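PDB 2QWW: transcriptional regulator, MarR family from Listeria monocytogenes str. 4b, which represses transcription as a MarR-family regulator, binding DNA, probably as a dimer, through winged helix-turn-helix domains. Local coordinates for the interface of chains A and B. Coordinates in Å, arbitrary orientation; residue numbers count along the deposited sequence, not the author numbering. Chains: chain A/B, Transcriptional regulator, MarR family.

Contact 1: the interface of chains A and B. Residues chain A 124, 128, 131, 139-140, 143; chain B 15, 19, 146.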
loop_
_atom_site.group_PDB
_atom_site.type_symbol
_atom_site.label_atom_id
_atom_site.label_comp_id
_atom_site.label_asym_id
_atom_site.label_seq_id
_atom_site.Cartn_x
_atom_site.Cartn_y
_atom_site.Cartn_z
HETATM N N MSE A 124 -10.385 -3.574 15.281
HETATM C CA MSE A 124 -11.429 -4.355 14.635
HETATM C C MSE A 124 -12.330 -5.056 15.665
HETATM O O MSE A 124 -13.476 -5.405 15.367
HETATM C CB MSE A 124 -10.812 -5.371 13.675
HETATM C CG MSE A 124 -11.736 -5.760 12.542
HETATM SE SE MSE A 124 -12.135 -4.248 11.308
HETATM C CE MSE A 124 -10.669 -3.988 10.662
ATOM N N PHE A 128 -16.313 -4.877 15.591
ATOM C CA PHE A 128 -17.123 -6.076 15.769
ATOM C C PHE A 128 -18.136 -5.967 16.900
ATOM O O PHE A 128 -19.194 -6.579 16.820
ATOM C CB PHE A 128 -16.224 -7.300 15.996
ATOM C CG PHE A 128 -15.740 -7.957 14.736
ATOM C CD1 PHE A 128 -15.541 -7.241 13.567
ATOM C CD2 PHE A 128 -15.383 -9.287 14.755
ATOM C CE1 PHE A 128 -15.089 -7.854 12.435
ATOM C CE2 PHE A 128 -14.911 -9.904 13.625
ATOM C CZ PHE A 128 -14.763 -9.172 12.452
ATOM N N LEU A 131 -21.339 -4.592 15.526
ATOM C CA LEU A 131 -21.883 -5.384 14.432
ATOM C C LEU A 131 -22.553 -6.631 14.994
ATOM O O LEU A 131 -22.157 -7.130 16.036
ATOM C CB LEU A 131 -20.780 -5.810 13.454
ATOM C CG LEU A 131 -20.036 -4.715 12.684
ATOM C CD1 LEU A 131 -19.003 -5.359 11.769
ATOM C CD2 LEU A 131 -20.964 -3.886 11.890
ATOM N N LEU A 139 -20.141 -9.915 6.149
ATOM C CA LEU A 139 -19.010 -9.031 5.802
ATOM C C LEU A 139 -17.843 -9.866 5.281
ATOM O O LEU A 139 -17.302 -9.604 4.200
ATOM C CB LEU A 139 -18.556 -8.237 7.041
ATOM C CG LEU A 139 -17.376 -7.273 6.914
ATOM C CD1 LEU A 139 -17.635 -6.148 5.930
ATOM C CD2 LEU A 139 -17.049 -6.706 8.289
ATOM N N ILE A 140 -17.491 -10.881 6.063
ATOM C CA ILE A 140 -16.409 -11.792 5.721
ATOM C C ILE A 140 -16.716 -12.596 4.463
ATOM O O ILE A 140 -15.852 -12.722 3.608
ATOM C CB ILE A 140 -16.105 -12.782 6.873
ATOM C CG1 ILE A 140 -15.538 -12.033 8.077
ATOM C CG2 ILE A 140 -15.077 -13.843 6.430
ATOM C CD1 ILE A 140 -15.394 -12.884 9.317
ATOM N N ASN A 143 -16.861 -10.136 1.249
ATOM C CA ASN A 143 -15.515 -9.686 0.887
ATOM C C ASN A 143 -14.668 -10.838 0.297
ATOM O O ASN A 143 -14.003 -10.664 -0.736
ATOM C CB ASN A 143 -14.810 -9.010 2.074
ATOM C CG ASN A 143 -15.243 -7.551 2.267
ATOM O OD1 ASN A 143 -15.271 -6.778 1.325
ATOM N ND2 ASN A 143 -15.556 -7.181 3.483
ATOM N N LEU B 15 -10.792 -11.506 7.758
ATOM C CA LEU B 15 -11.193 -10.236 7.158
ATOM C C LEU B 15 -9.972 -9.420 6.743
ATOM O O LEU B 15 -9.936 -8.870 5.646
ATOM C CB LEU B 15 -12.082 -9.432 8.117
ATOM C CG LEU B 15 -12.665 -8.115 7.599
ATOM C CD1 LEU B 15 -13.462 -8.328 6.315
ATOM C CD2 LEU B 15 -13.517 -7.404 8.643
ATOM N N TYR B 19 -9.060 -8.256 2.969
ATOM C CA TYR B 19 -8.812 -6.868 2.569
ATOM C C TYR B 19 -7.383 -6.683 1.988
ATOM O O TYR B 19 -7.193 -6.007 0.971
ATOM C CB TYR B 19 -8.974 -5.895 3.751
ATOM C CG TYR B 19 -10.380 -5.586 4.234
ATOM C CD1 TYR B 19 -11.420 -5.378 3.346
ATOM C CD2 TYR B 19 -10.628 -5.345 5.584
ATOM C CE1 TYR B 19 -12.678 -5.041 3.800
ATOM C CE2 TYR B 19 -11.887 -5.003 6.041
ATOM C CZ TYR B 19 -12.903 -4.838 5.137
ATOM O OH TYR B 19 -14.173 -4.495 5.546
ATOM N N VAL B 146 -18.052 -0.650 8.553
ATOM C CA VAL B 146 -16.723 -0.900 9.089
ATOM C C VAL B 146 -15.895 0.384 9.021
ATOM O O VAL B 146 -15.309 0.786 9.999
ATOM C CB VAL B 146 -16.021 -2.054 8.310
ATOM C CG1 VAL B 146 -14.536 -2.127 8.623
ATOM C CG2 VAL B 146 -16.690 -3.383 8.598
#

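Contact 2: the interface of chains A and B. Residues chain A 18, 22, 139; chain B 19, 143-144, 146-147.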
loop_
_atom_site.group_PDB
_atom_site.type_symbol
_atom_site.label_atom_id
_atom_site.label_comp_id
_atom_site.label_asym_id
_atom_site.label_seq_id
_atom_site.Cartn_x
_atom_site.Cartn_y
_atom_site.Cartn_z
ATOM N N THR A 18 -14.589 2.992 -0.388
ATOM C CA THR A 18 -14.651 2.463 0.971
ATOM C C THR A 18 -13.441 1.606 1.249
ATOM O O THR A 18 -12.820 1.748 2.292
ATOM C CB THR A 18 -15.930 1.660 1.229
ATOM O OG1 THR A 18 -17.067 2.469 0.937
ATOM C CG2 THR A 18 -16.016 1.243 2.664
ATOM N N ILE A 22 -10.566 2.295 4.094
ATOM C CA ILE A 22 -10.201 1.284 5.102
ATOM C C ILE A 22 -8.687 0.978 5.049
ATOM O O ILE A 22 -8.056 0.686 6.079
ATOM C CB ILE A 22 -11.029 -0.030 4.904
ATOM C CG1 ILE A 22 -12.486 0.205 5.317
ATOM C CG2 ILE A 22 -10.442 -1.179 5.720
ATOM C CD1 ILE A 22 -13.437 -0.947 5.007
ATOM N N LEU A 139 -20.141 -9.915 6.149
ATOM C CA LEU A 139 -19.010 -9.031 5.802
ATOM C C LEU A 139 -17.843 -9.866 5.281
ATOM O O LEU A 139 -17.302 -9.604 4.200
ATOM C CB LEU A 139 -18.556 -8.237 7.041
ATOM C CG LEU A 139 -17.376 -7.273 6.914
ATOM C CD1 LEU A 139 -17.635 -6.148 5.930
ATOM C CD2 LEU A 139 -17.049 -6.706 8.289
ATOM N N TYR B 19 -9.060 -8.256 2.969
ATOM C CA TYR B 19 -8.812 -6.868 2.569
ATOM C C TYR B 19 -7.383 -6.683 1.988
ATOM O O TYR B 19 -7.193 -6.007 0.971
ATOM C CB TYR B 19 -8.974 -5.895 3.751
ATOM C CG TYR B 19 -10.380 -5.586 4.234
ATOM C CD1 TYR B 19 -11.420 -5.378 3.346
ATOM C CD2 TYR B 19 -10.628 -5.345 5.584
ATOM C CE1 TYR B 19 -12.678 -5.041 3.800
ATOM C CE2 TYR B 19 -11.887 -5.003 6.041
ATOM C CZ TYR B 19 -12.903 -4.838 5.137
ATOM O OH TYR B 19 -14.173 -4.495 5.546
ATOM N N ASN B 143 -19.156 -2.827 4.509
ATOM C CA ASN B 143 -17.830 -2.218 4.454
ATOM C C ASN B 143 -17.909 -0.759 4.899
ATOM O O ASN B 143 -17.043 -0.308 5.636
ATOM C CB ASN B 143 -17.202 -2.301 3.054
ATOM C CG ASN B 143 -16.630 -3.658 2.748
ATOM O OD1 ASN B 143 -16.025 -4.303 3.604
ATOM N ND2 ASN B 143 -16.794 -4.094 1.508
ATOM N N LYS B 144 -18.918 -0.023 4.428
ATOM C CA LYS B 144 -19.122 1.361 4.864
ATOM C C LYS B 144 -19.363 1.433 6.364
ATOM O O LYS B 144 -18.969 2.390 6.985
ATOM C CB LYS B 144 -20.302 2.032 4.160
ATOM C CG LYS B 144 -20.049 2.423 2.754
ATOM C CD LYS B 144 -21.293 3.069 2.157
ATOM N N VAL B 146 -18.052 -0.650 8.553
ATOM C CA VAL B 146 -16.723 -0.900 9.089
ATOM C C VAL B 146 -15.895 0.384 9.021
ATOM O O VAL B 146 -15.309 0.786 9.999
ATOM C CB VAL B 146 -16.021 -2.054 8.310
ATOM C CG1 VAL B 146 -14.536 -2.127 8.623
ATOM C CG2 VAL B 146 -16.690 -3.383 8.598
ATOM N N GLU B 147 -15.867 1.020 7.856
ATOM C CA GLU B 147 -15.160 2.275 7.670
ATOM C C GLU B 147 -15.574 3.309 8.708
ATOM O O GLU B 147 -14.724 3.901 9.361
ATOM C CB GLU B 147 -15.464 2.861 6.295
ATOM C CG GLU B 147 -14.624 4.090 5.948
ATOM C CD GLU B 147 -15.224 4.931 4.838
ATOM O OE1 GLU B 147 -16.298 4.564 4.312
ATOM O OE2 GLU B 147 -14.622 5.966 4.486
#

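Contact 3: the interface of chains A and B. Residues chain A 11, 14-15; chain B 124, 128, 139-140, 143.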
loop_
_atom_site.group_PDB
_atom_site.type_symbol
_atom_site.label_atom_id
_atom_site.label_comp_id
_atom_site.label_asym_id
_atom_site.label_seq_id
_atom_site.Cartn_x
_atom_site.Cartn_y
_atom_site.Cartn_z
ATOM N N ASN A 11 -22.175 2.193 -7.631
ATOM C CA ASN A 11 -21.884 1.208 -6.594
ATOM C C ASN A 11 -20.428 0.740 -6.580
ATOM O O ASN A 11 -19.864 0.492 -5.513
ATOM C CB ASN A 11 -22.831 0.010 -6.713
ATOM C CG ASN A 11 -24.251 0.340 -6.277
ATOM O OD1 ASN A 11 -24.471 1.139 -5.357
ATOM N ND2 ASN A 11 -25.221 -0.297 -6.918
ATOM N N GLU A 14 -18.435 3.557 -4.989
ATOM C CA GLU A 14 -18.680 3.541 -3.553
ATOM C C GLU A 14 -17.852 2.471 -2.853
ATOM O O GLU A 14 -17.240 2.717 -1.809
ATOM C CB GLU A 14 -20.171 3.291 -3.339
ATOM C CG GLU A 14 -20.667 3.322 -1.913
ATOM C CD GLU A 14 -20.680 4.705 -1.300
ATOM O OE1 GLU A 14 -20.054 5.640 -1.848
ATOM O OE2 GLU A 14 -21.330 4.849 -0.244
ATOM N N LEU A 15 -17.845 1.277 -3.423
ATOM C CA LEU A 15 -17.090 0.170 -2.854
ATOM C C LEU A 15 -15.597 0.491 -2.887
ATOM O O LEU A 15 -14.923 0.393 -1.873
ATOM C CB LEU A 15 -17.375 -1.132 -3.613
ATOM C CG LEU A 15 -16.716 -2.408 -3.068
ATOM C CD1 LEU A 15 -17.220 -2.716 -1.661
ATOM C CD2 LEU A 15 -16.964 -3.573 -4.012
HETATM N N MSE B 124 -13.999 -4.838 -11.503
HETATM C CA MSE B 124 -15.059 -4.884 -10.497
HETATM C C MSE B 124 -16.418 -5.108 -11.159
HETATM O O MSE B 124 -17.291 -5.736 -10.592
HETATM C CB MSE B 124 -15.062 -3.605 -9.654
HETATM C CG MSE B 124 -15.668 -3.783 -8.271
HETATM SE SE MSE B 124 -14.716 -5.126 -7.204
HETATM C CE MSE B 124 -13.147 -4.447 -7.346
ATOM N N PHE B 128 -19.237 -7.965 -10.171
ATOM C CA PHE B 128 -20.647 -7.637 -9.964
ATOM C C PHE B 128 -21.617 -8.505 -10.774
ATOM O O PHE B 128 -22.714 -8.805 -10.301
ATOM C CB PHE B 128 -20.867 -6.129 -10.222
ATOM C CG PHE B 128 -20.546 -5.244 -9.028
ATOM C CD1 PHE B 128 -19.511 -5.547 -8.144
ATOM C CD2 PHE B 128 -21.262 -4.089 -8.805
ATOM C CE1 PHE B 128 -19.242 -4.729 -7.058
ATOM C CE2 PHE B 128 -20.977 -3.269 -7.736
ATOM C CZ PHE B 128 -19.974 -3.596 -6.856
ATOM N N LEU B 139 -22.725 -5.794 0.590
ATOM C CA LEU B 139 -21.277 -5.569 0.541
ATOM C C LEU B 139 -20.948 -4.104 0.763
ATOM O O LEU B 139 -20.066 -3.777 1.532
ATOM C CB LEU B 139 -20.741 -5.982 -0.825
ATOM C CG LEU B 139 -19.267 -5.850 -1.199
ATOM C CD1 LEU B 139 -18.385 -6.692 -0.357
ATOM C CD2 LEU B 139 -19.119 -6.256 -2.674
ATOM N N ILE B 140 -21.687 -3.223 0.107
ATOM C CA ILE B 140 -21.452 -1.802 0.236
ATOM C C ILE B 140 -21.776 -1.311 1.628
ATOM O O ILE B 140 -21.012 -0.568 2.215
ATOM C CB ILE B 140 -22.341 -0.995 -0.718
ATOM C CG1 ILE B 140 -22.083 -1.373 -2.177
ATOM C CG2 ILE B 140 -22.172 0.516 -0.476
ATOM C CD1 ILE B 140 -20.693 -1.283 -2.600
ATOM N N ASN B 143 -19.156 -2.827 4.509
ATOM C CA ASN B 143 -17.830 -2.218 4.454
ATOM C C ASN B 143 -17.909 -0.759 4.899
ATOM O O ASN B 143 -17.043 -0.308 5.636
ATOM C CB ASN B 143 -17.202 -2.301 3.054
ATOM C CG ASN B 143 -16.630 -3.658 2.748
ATOM O OD1 ASN B 143 -16.025 -4.303 3.604
ATOM N ND2 ASN B 143 -16.794 -4.094 1.508
#

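Contact 4: the interface of chains A and B. Residues chain A 12, 15-16, 146, 150; chain B 120-121, 124, 128.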
loop_
_atom_site.group_PDB
_atom_site.type_symbol
_atom_site.label_atom_id
_atom_site.label_comp_id
_atom_site.label_asym_id
_atom_site.label_seq_id
_atom_site.Cartn_x
_atom_site.Cartn_y
_atom_site.Cartn_z
ATOM N N ILE A 12 -19.826 0.598 -7.756
ATOM C CA ILE A 12 -18.412 0.226 -7.865
ATOM C C ILE A 12 -17.588 1.329 -7.223
ATOM O O ILE A 12 -16.752 1.060 -6.379
ATOM C CB ILE A 12 -17.982 -0.039 -9.347
ATOM C CG1 ILE A 12 -18.638 -1.319 -9.863
ATOM C CG2 ILE A 12 -16.451 -0.176 -9.481
ATOM C CD1 ILE A 12 -18.498 -1.545 -11.358
ATOM N N LEU A 15 -17.845 1.277 -3.423
ATOM C CA LEU A 15 -17.090 0.170 -2.854
ATOM C C LEU A 15 -15.597 0.491 -2.887
ATOM O O LEU A 15 -14.923 0.393 -1.873
ATOM C CB LEU A 15 -17.375 -1.132 -3.613
ATOM C CG LEU A 15 -16.716 -2.408 -3.068
ATOM C CD1 LEU A 15 -17.220 -2.716 -1.661
ATOM C CD2 LEU A 15 -16.964 -3.573 -4.012
ATOM N N LEU A 16 -15.100 0.910 -4.041
ATOM C CA LEU A 16 -13.674 1.205 -4.210
ATOM C C LEU A 16 -13.188 2.316 -3.284
ATOM O O LEU A 16 -12.090 2.215 -2.715
ATOM C CB LEU A 16 -13.334 1.491 -5.681
ATOM C CG LEU A 16 -13.539 0.319 -6.659
ATOM C CD1 LEU A 16 -13.354 0.763 -8.096
ATOM C CD2 LEU A 16 -12.633 -0.862 -6.357
ATOM N N VAL A 146 -15.676 -11.445 -3.171
ATOM C CA VAL A 146 -15.106 -10.431 -4.044
ATOM C C VAL A 146 -13.652 -10.771 -4.422
ATOM O O VAL A 146 -13.273 -10.673 -5.585
ATOM C CB VAL A 146 -15.217 -8.994 -3.439
ATOM C CG1 VAL A 146 -14.513 -7.964 -4.330
ATOM C CG2 VAL A 146 -16.678 -8.583 -3.273
ATOM N N LEU A 150 -12.192 -11.687 -8.118
ATOM C CA LEU A 150 -11.105 -10.859 -8.664
ATOM C C LEU A 150 -9.968 -11.720 -9.197
ATOM O O LEU A 150 -9.431 -11.452 -10.265
ATOM C CB LEU A 150 -10.547 -9.918 -7.596
ATOM C CG LEU A 150 -11.360 -8.664 -7.290
ATOM C CD1 LEU A 150 -10.826 -8.015 -6.008
ATOM C CD2 LEU A 150 -11.332 -7.716 -8.453
HETATM N N MSE B 120 -9.588 -0.995 -13.131
HETATM C CA MSE B 120 -10.239 -1.454 -11.911
HETATM C C MSE B 120 -11.756 -1.526 -12.102
HETATM O O MSE B 120 -12.395 -2.452 -11.611
HETATM C CB MSE B 120 -9.912 -0.525 -10.743
HETATM C CG MSE B 120 -10.471 -0.979 -9.419
HETATM SE SE MSE B 120 -9.480 -2.392 -8.568
HETATM C CE MSE B 120 -8.265 -1.217 -7.990
ATOM N N TYR B 121 -12.341 -0.547 -12.790
ATOM C CA TYR B 121 -13.784 -0.573 -13.047
ATOM C C TYR B 121 -14.213 -1.762 -13.890
ATOM O O TYR B 121 -15.230 -2.367 -13.601
ATOM C CB TYR B 121 -14.277 0.729 -13.685
ATOM C CG TYR B 121 -14.504 1.818 -12.659
ATOM C CD1 TYR B 121 -13.446 2.599 -12.197
ATOM C CD2 TYR B 121 -15.780 2.069 -12.148
ATOM C CE1 TYR B 121 -13.635 3.598 -11.263
ATOM C CE2 TYR B 121 -15.984 3.074 -11.203
ATOM C CZ TYR B 121 -14.900 3.834 -10.766
ATOM O OH TYR B 121 -15.056 4.833 -9.830
HETATM N N MSE B 124 -13.999 -4.838 -11.503
HETATM C CA MSE B 124 -15.059 -4.884 -10.497
HETATM C C MSE B 124 -16.418 -5.108 -11.159
HETATM O O MSE B 124 -17.291 -5.736 -10.592
HETATM C CB MSE B 124 -15.062 -3.605 -9.654
HETATM C CG MSE B 124 -15.668 -3.783 -8.271
HETATM SE SE MSE B 124 -14.716 -5.126 -7.204
HETATM C CE MSE B 124 -13.147 -4.447 -7.346
ATOM N N PHE B 128 -19.237 -7.965 -10.171
ATOM C CA PHE B 128 -20.647 -7.637 -9.964
ATOM C C PHE B 128 -21.617 -8.505 -10.774
ATOM O O PHE B 128 -22.714 -8.805 -10.301
ATOM C CB PHE B 128 -20.867 -6.129 -10.222
ATOM C CG PHE B 128 -20.546 -5.244 -9.028
ATOM C CD1 PHE B 128 -19.511 -5.547 -8.144
ATOM C CD2 PHE B 128 -21.262 -4.089 -8.805
ATOM C CE1 PHE B 128 -19.242 -4.729 -7.058
ATOM C CE2 PHE B 128 -20.977 -3.269 -7.736
ATOM C CZ PHE B 128 -19.974 -3.596 -6.856
#

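Contact 1: the interface of chains A and B
B:Leu15 and B:Val146 converge on A:Leu139 in the helical dimerisation region typical of MarR-family regulators, where the first and last helices of the two subunits interlock. B:Leu15, on helix 8-37, gives up 74 Å² to the partner and uses both methyls. Its CD2 lies 3.6 Å from A:Leu139 CD2, the two side chains crossing at about a right angle, and the same methyl also reaches A:Phe128, with CE1 of the ring 4.1 Å from B:Leu15 CD2. The second methyl, B:Leu15 CD1, turns toward the amide of A:Asn143, 3.7 Å from ND2. A:Leu139 holds CG anti to its backbone N (chi1 179°), which brings CD2 against two partners approaching roughly perpendicular to each other. The second of these is B:Val146, whose CG2 packs tightly against A:Leu139 CD2 at 3.4 Å. The other valine methyl, CG1, faces the selenium of the selenomethionine A:Met124 at 4.2 Å from SE. Beside this apolar cluster, B:Tyr19 brings its ring carbon CE1 to 3.6 Å from A:Asn143 ND2. The amide and ring planes are steeply inclined, 63° apart. Within chain B, B:Leu15 CD1 covers one face of this tyrosine ring near its rim.

Contact 2: the interface of chains A and B
A:Ile22 meets B:Tyr19, B:Val146 and B:Glu147 where helix 8-37 of one subunit lies against the terminal helices of the other, in the dimer interface characteristic of MarR proteins. At CB the side chain divides. The CG2 methyl, anti to the backbone N, stands over one face of the B:Tyr19 ring near its rim, 4.1 Å from CE2. The longer branch begins with CG1, which passes the base of B:Glu147 at 4.1 Å from its CB. Because this branch is extended (chi2 173°), the terminal CD1 reaches deeper, to 3.7 Å from the phenolic OH of B:Tyr19. The same methyl also touches the backbone carbonyl of B:Asn143 and, at 4.0 Å, CG1 of B:Val146. One turn earlier, A:Thr18 directs its methyl CG2 at helix 133-150 of chain B, 3.8 Å from B:Asn143 CB, while its hydroxyl side lies across the aliphatic start of B:Lys144, a side chain modelled incompletely. A:Leu139 CD1 comes to 3.4 Å from B:Asn143 OD1, the amide oxygen. That oxygen is held by its own chain: B:Tyr19 OH donates a hydrogen bond of 2.7 Å to B:Asn143 OD1, which fixes the amide's rotation. The acceptor lies at the ring's edge, in its plane, with a C=O...donor angle of 151° and the phenol oxygen tilted 21° from the carbonyl plane.

Contact 3: the interface of chains A and B
A:Leu15 (phi -64°, psi -50°) and B:Ile140 both have helical backbones, and they meet where helix 8-37 of chain A packs on helix 133-150 of chain B, part of the intertwined helical dimerisation region of the MarR family. A:Leu15 has 78 Å² of its surface hidden by the partner and divides its contacts among its branches. Its CB is met by the terminal methyl of B:Ile140, CD1 lying 3.5 Å away in tight packing. B:Ile140 is bent at its second torsion (chi2 -54°), which folds CD1 back toward the leucine stem and also brings it to 3.5 Å from the backbone oxygen O of A:Asn11; the equivalent isoleucine of chain A is extended instead, a local departure from the two-fold symmetry. The other methyl, B:Ile140 CG2, rests on the aliphatic part of A:Glu14, 3.5 Å from CG, and the glutamate chain bends beyond that carbon. Further out, A:Leu15 CD2 sits 3.7 Å from B:Leu139 CD2, with the two leucines crossing at about a right angle. It also approaches the edge of the B:Phe128 ring, in the ring plane, 4.0 Å from CE1. Elsewhere on the same rim, A:Asn11 CB lies 3.9 Å from B:Phe128 CE2, again in plane. The remaining leucine methyl, A:Leu15 CD1, is directed at the amide nitrogen of B:Asn143, 3.5 Å from ND2.

Contact 4: the interface of chains A and B
The backbone carbonyl oxygen of B:Tyr121 is approached by an apolar group, A:Ile12 CD1 at 4.0 Å, and the contact around it is dominated by van der Waals packing. A:Ile12, on helix 8-37, fits between B:Tyr121, B:Met124 and B:Phe128. Its CG1 lies over the face of the B:Phe128 ring, offset toward the rim and 3.7 Å from CE2, in a CH-pi contact; A:Leu15 meets the same ring at its edge. The other branch, CG2, turns toward helix 118-129, 3.6 Å from B:Tyr121 CD2 and 3.7 Å from B:Met124 CB. One turn separates the second inserted side chain, A:Leu16, which slides alongside the selenomethionine B:Met120 in the opposite direction, with CD1 3.6 Å from CG. That leucine methyl also stands above one face of the B:Tyr121 ring, near its rim. B:Met124, likewise selenomethionine, is bent at both outer torsions (chi2 60°, chi3 54°), and this curl carries its end back among chain A side chains. Its methyl CE lies 3.8 Å from A:Leu16 CD2 and touches A:Leu150 on the far side, while SE faces A:Val146 CG1 at 4.0 Å. The selenoether end of B:Met124 thus touches both the first and the last helix of chain A. By fastening helix 8-37 to helix 118-129 of the partner, the site should help hold together the dimer that presents two DNA-binding lobes.

Contacts 1 and 2 adjoin, their C-alpha centres about 7 Å apart, and share A:Leu139, B:Tyr19 and B:Val146; contacts 3 and 4 lie about 6 Å apart and share A:Leu15, B:Met124 and B:Phe128. B:Asn143 joins contact 2 to contact 3, 10 Å away, while contacts 1 and 4 are 17 Å apart. Contact 3 largely repeats contact 1 with the chains exchanged. Helices 8-37 and 133-150 of both subunits run through the set; helix 118-129 of chain B takes part in contacts 3 and 4, its chain A counterpart 118-128 in contact 1. This continuous interface is consistent with the dimer usual for MarR proteins.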